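Local coordinates for protein lipoteichoic acid primase (Listeria monocytogenes, PDB 4UOP) that belongs to the sulfatase-like fold family as the extracellular catalytic domain of a lipoteichoic acid primase and carries a bound magnesium ion, at residues R70-N78 and Q297-T305. Sequence-based numbering, arbitrary orientation.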
loop_
_atom_site.group_PDB
_atom_site.type_symbol
_atom_site.label_atom_id
_atom_site.label_comp_id
_atom_site.label_asym_id
_atom_site.label_seq_id
_atom_site.Cartn_x
_atom_site.Cartn_y
_atom_site.Cartn_z
ATOM N N ARG B 70 1.758 -7.621 -21.699
ATOM C CA ARG B 70 1.659 -8.565 -22.803
ATOM C C ARG B 70 0.490 -8.299 -23.742
ATOM O O ARG B 70 0.637 -8.487 -24.951
ATOM C CB ARG B 70 1.611 -10.009 -22.296
ATOM C CG ARG B 70 1.777 -11.055 -23.388
ATOM C CD ARG B 70 2.999 -10.787 -24.242
ATOM N NE ARG B 70 3.373 -11.894 -25.119
ATOM C CZ ARG B 70 4.131 -11.776 -26.215
ATOM N NH1 ARG B 70 4.559 -10.577 -26.632
ATOM N NH2 ARG B 70 4.451 -12.863 -26.916
ATOM N N ASN B 71 -0.658 -7.874 -23.212
ATOM C CA ASN B 71 -1.831 -7.629 -24.071
ATOM C C ASN B 71 -1.752 -6.324 -24.872
ATOM O O ASN B 71 -2.647 -6.018 -25.679
ATOM C CB ASN B 71 -3.150 -7.762 -23.301
ATOM C CG ASN B 71 -3.345 -6.718 -22.221
ATOM O OD1 ASN B 71 -2.666 -5.698 -22.158
ATOM N ND2 ASN B 71 -4.319 -6.968 -21.364
ATOM N N LEU B 72 -0.681 -5.565 -24.676
ATOM C CA LEU B 72 -0.378 -4.428 -25.559
ATOM C C LEU B 72 1.007 -4.556 -26.192
ATOM O O LEU B 72 1.720 -3.577 -26.354
ATOM C CB LEU B 72 -0.522 -3.116 -24.785
ATOM C CG LEU B 72 -1.931 -2.836 -24.244
ATOM C CD1 LEU B 72 -1.916 -1.627 -23.328
ATOM C CD2 LEU B 72 -2.931 -2.617 -25.376
ATOM N N THR B 73 1.403 -5.778 -26.503
ATOM C CA THR B 73 2.572 -6.040 -27.309
ATOM C C THR B 73 2.126 -6.872 -28.491
ATOM O O THR B 73 1.026 -7.426 -28.486
ATOM C CB THR B 73 3.673 -6.792 -26.544
ATOM O OG1 THR B 73 3.197 -8.092 -26.184
ATOM C CG2 THR B 73 4.100 -6.022 -25.301
ATOM N N ASN B 74 2.969 -6.948 -29.519
ATOM C CA ASN B 74 2.615 -7.643 -30.759
ATOM C C ASN B 74 1.292 -7.129 -31.331
ATOM O O ASN B 74 0.423 -7.899 -31.756
ATOM C CB ASN B 74 2.600 -9.168 -30.548
ATOM C CG ASN B 74 3.086 -9.929 -31.777
ATOM O OD1 ASN B 74 2.892 -9.486 -32.909
ATOM N ND2 ASN B 74 3.742 -11.069 -31.558
ATOM N N VAL B 75 1.158 -5.811 -31.315
ATOM C CA VAL B 75 -0.009 -5.095 -31.808
ATOM C C VAL B 75 0.414 -4.331 -33.053
ATOM O O VAL B 75 1.546 -3.869 -33.140
ATOM C CB VAL B 75 -0.532 -4.123 -30.713
ATOM C CG1 VAL B 75 -1.323 -2.964 -31.301
ATOM C CG2 VAL B 75 -1.376 -4.886 -29.693
ATOM N N LYS B 76 -0.494 -4.223 -34.022
ATOM C CA LYS B 76 -0.278 -3.392 -35.208
ATOM C C LYS B 76 -1.347 -2.309 -35.258
ATOM O O LYS B 76 -2.528 -2.600 -35.078
ATOM C CB LYS B 76 -0.364 -4.229 -36.480
ATOM C CG LYS B 76 0.869 -5.048 -36.775
ATOM C CD LYS B 76 0.685 -5.841 -38.057
ATOM C CE LYS B 76 1.925 -6.647 -38.392
ATOM N NZ LYS B 76 3.105 -5.785 -38.675
ATOM N N ILE B 77 -0.925 -1.065 -35.482
ATOM C CA ILE B 77 -1.837 0.062 -35.654
ATOM C C ILE B 77 -1.757 0.474 -37.122
ATOM O O ILE B 77 -0.752 1.035 -37.550
ATOM C CB ILE B 77 -1.441 1.268 -34.769
ATOM C CG1 ILE B 77 -1.366 0.883 -33.287
ATOM C CG2 ILE B 77 -2.414 2.424 -34.964
ATOM C CD1 ILE B 77 -2.666 0.417 -32.674
ATOM N N ASN B 78 -2.798 0.160 -37.893
ATOM C CA ASN B 78 -2.825 0.423 -39.338
ATOM C C ASN B 78 -1.569 -0.097 -40.031
ATOM O O ASN B 78 -0.884 0.642 -40.733
ATOM C CB ASN B 78 -3.001 1.928 -39.624
ATOM C CG ASN B 78 -4.347 2.467 -39.171
ATOM O OD1 ASN B 78 -5.291 1.714 -38.939
ATOM N ND2 ASN B 78 -4.443 3.790 -39.053
ATOM N N GLN B 297 -11.404 2.113 -28.254
ATOM C CA GLN B 297 -9.971 1.787 -28.114
ATOM C C GLN B 297 -9.750 0.320 -27.771
ATOM O O GLN B 297 -8.643 -0.195 -27.957
ATOM C CB GLN B 297 -9.317 2.653 -27.045
ATOM C CG GLN B 297 -9.178 4.104 -27.436
ATOM C CD GLN B 297 -8.301 4.886 -26.493
ATOM O OE1 GLN B 297 -7.996 4.449 -25.384
ATOM N NE2 GLN B 297 -7.860 6.048 -26.946
ATOM N N LYS B 298 -10.783 -0.369 -27.297
ATOM C CA LYS B 298 -10.615 -1.776 -26.902
ATOM C C LYS B 298 -10.206 -2.687 -28.064
ATOM O O LYS B 298 -9.533 -3.691 -27.844
ATOM C CB LYS B 298 -11.868 -2.310 -26.207
ATOM C CG LYS B 298 -12.030 -1.749 -24.812
ATOM C CD LYS B 298 -13.181 -2.391 -24.065
ATOM C CE LYS B 298 -13.436 -1.641 -22.770
ATOM N NZ LYS B 298 -14.502 -2.290 -21.963
ATOM N N LYS B 299 -10.546 -2.322 -29.302
ATOM C CA LYS B 299 -10.108 -3.124 -30.463
ATOM C C LYS B 299 -8.579 -3.193 -30.664
ATOM O O LYS B 299 -8.097 -4.013 -31.453
ATOM C CB LYS B 299 -10.745 -2.620 -31.752
ATOM C CG LYS B 299 -10.224 -1.274 -32.222
ATOM C CD LYS B 299 -10.753 -0.938 -33.615
ATOM C CE LYS B 299 -10.378 0.470 -34.025
ATOM N NZ LYS B 299 -11.133 1.506 -33.263
ATOM N N TYR B 300 -7.832 -2.321 -29.981
ATOM C CA TYR B 300 -6.381 -2.303 -30.078
ATOM C C TYR B 300 -5.691 -3.308 -29.166
ATOM O O TYR B 300 -4.504 -3.594 -29.354
ATOM C CB TYR B 300 -5.854 -0.899 -29.806
ATOM C CG TYR B 300 -6.332 0.093 -30.843
ATOM C CD1 TYR B 300 -5.957 -0.039 -32.177
ATOM C CD2 TYR B 300 -7.171 1.142 -30.497
ATOM C CE1 TYR B 300 -6.400 0.856 -33.140
ATOM C CE2 TYR B 300 -7.617 2.035 -31.451
ATOM C CZ TYR B 300 -7.224 1.883 -32.767
ATOM O OH TYR B 300 -7.654 2.766 -33.730
ATOM N N VAL B 301 -6.426 -3.814 -28.184
ATOM C CA VAL B 301 -5.870 -4.743 -27.210
ATOM C C VAL B 301 -5.661 -6.069 -27.910
ATOM O O VAL B 301 -6.525 -6.521 -28.674
ATOM C CB VAL B 301 -6.812 -4.915 -26.004
ATOM C CG1 VAL B 301 -6.233 -5.912 -25.001
ATOM C CG2 VAL B 301 -7.090 -3.576 -25.335
ATOM N N ASN B 302 -4.509 -6.682 -27.689
ATOM C CA ASN B 302 -4.194 -7.960 -28.311
ATOM C C ASN B 302 -4.965 -9.064 -27.597
ATOM O O ASN B 302 -4.791 -9.261 -26.398
ATOM C CB ASN B 302 -2.688 -8.215 -28.253
ATOM C CG ASN B 302 -2.248 -9.417 -29.072
ATOM O OD1 ASN B 302 -3.028 -10.314 -29.372
ATOM N ND2 ASN B 302 -0.976 -9.453 -29.403
ATOM N N ARG B 303 -5.815 -9.771 -28.343
ATOM C CA ARG B 303 -6.669 -10.811 -27.774
ATOM C C ARG B 303 -6.158 -12.204 -28.078
ATOM O O ARG B 303 -6.789 -13.193 -27.701
ATOM C CB ARG B 303 -8.091 -10.682 -28.332
ATOM C CG ARG B 303 -8.740 -9.325 -28.107
ATOM C CD ARG B 303 -8.767 -8.957 -26.635
ATOM N NE ARG B 303 -9.531 -7.737 -26.395
ATOM C CZ ARG B 303 -9.674 -7.146 -25.213
ATOM N NH1 ARG B 303 -9.098 -7.662 -24.132
ATOM N NH2 ARG B 303 -10.380 -6.020 -25.109
ATOM N N SER B 304 -5.017 -12.307 -28.746
ATOM C CA SER B 304 -4.578 -13.603 -29.282
ATOM C C SER B 304 -4.253 -14.619 -28.182
ATOM O O SER B 304 -4.397 -15.821 -28.392
ATOM C CB SER B 304 -3.390 -13.425 -30.226
ATOM O OG SER B 304 -2.238 -12.982 -29.528
ATOM N N THR B 305 -3.809 -14.150 -27.021
ATOM C CA THR B 305 -3.589 -15.060 -25.878
ATOM C C THR B 305 -4.320 -14.554 -24.647
ATOM O O THR B 305 -3.884 -14.755 -23.514
ATOM C CB THR B 305 -2.084 -15.275 -25.610
ATOM O OG1 THR B 305 -1.416 -14.011 -25.433
ATOM C CG2 THR B 305 -1.447 -16.030 -26.764
#
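Asn302, the first residue of an Asx turn in the loop after strand 277-283, pins that loop to the chain running from the 3-10 turn at 70-71 into the short strand 76-77. Asn302 bonds through both its backbone and its side chain. Its backbone N gives a hydrogen bond of 2.8 Å to Asn71 O, while its side chain, with CG anti to the backbone N (chi1 -171°), reaches out so that ND2 meets Thr73 O at 3.0 Å. That second bond is nearly straight, 171° at the hydrogen, and lies in the planes of both the amide and the carbonyl. Bonds at both ND2 and OD1 should fix the rotation of the amide: Ser304 N and Ser304 OG both donate to OD1 from one face of its plane, the backbone N at 2.9 Å, which closes the Asx turn. On the other segment, Thr73 OG1 donates to Arg70 O and accepts from Arg70 NH1, closing the 70-73 turn that carries both carbonyls bound by Asn302. In this sulfatase-family alpha/beta fold, strands 59-65 and 277-283 are parallel neighbours in the central sheet, and the magnesium ligands Glu66 and Asp284/His285 follow directly on them. The contact joins the chain further along from each, with Leu72 about 14 Å from the ion. Val301 CG1 packs on Asn71 CB at 4.0 Å, and Val75 CG2 lies 3.4 Å from Tyr300 O and beside Asn302 CB. Farther along, Ile77 lies roughly perpendicular to the Tyr300 side chain, and its CD1 comes obliquely to Tyr300 CD1 at 3.4 Å. The Tyr300 hydroxyl is hydrogen-bonded to Asp241, and Lys299 CG covers one face of the ring. Phe251 of helix 246-271 packs against Leu72 and Ile77.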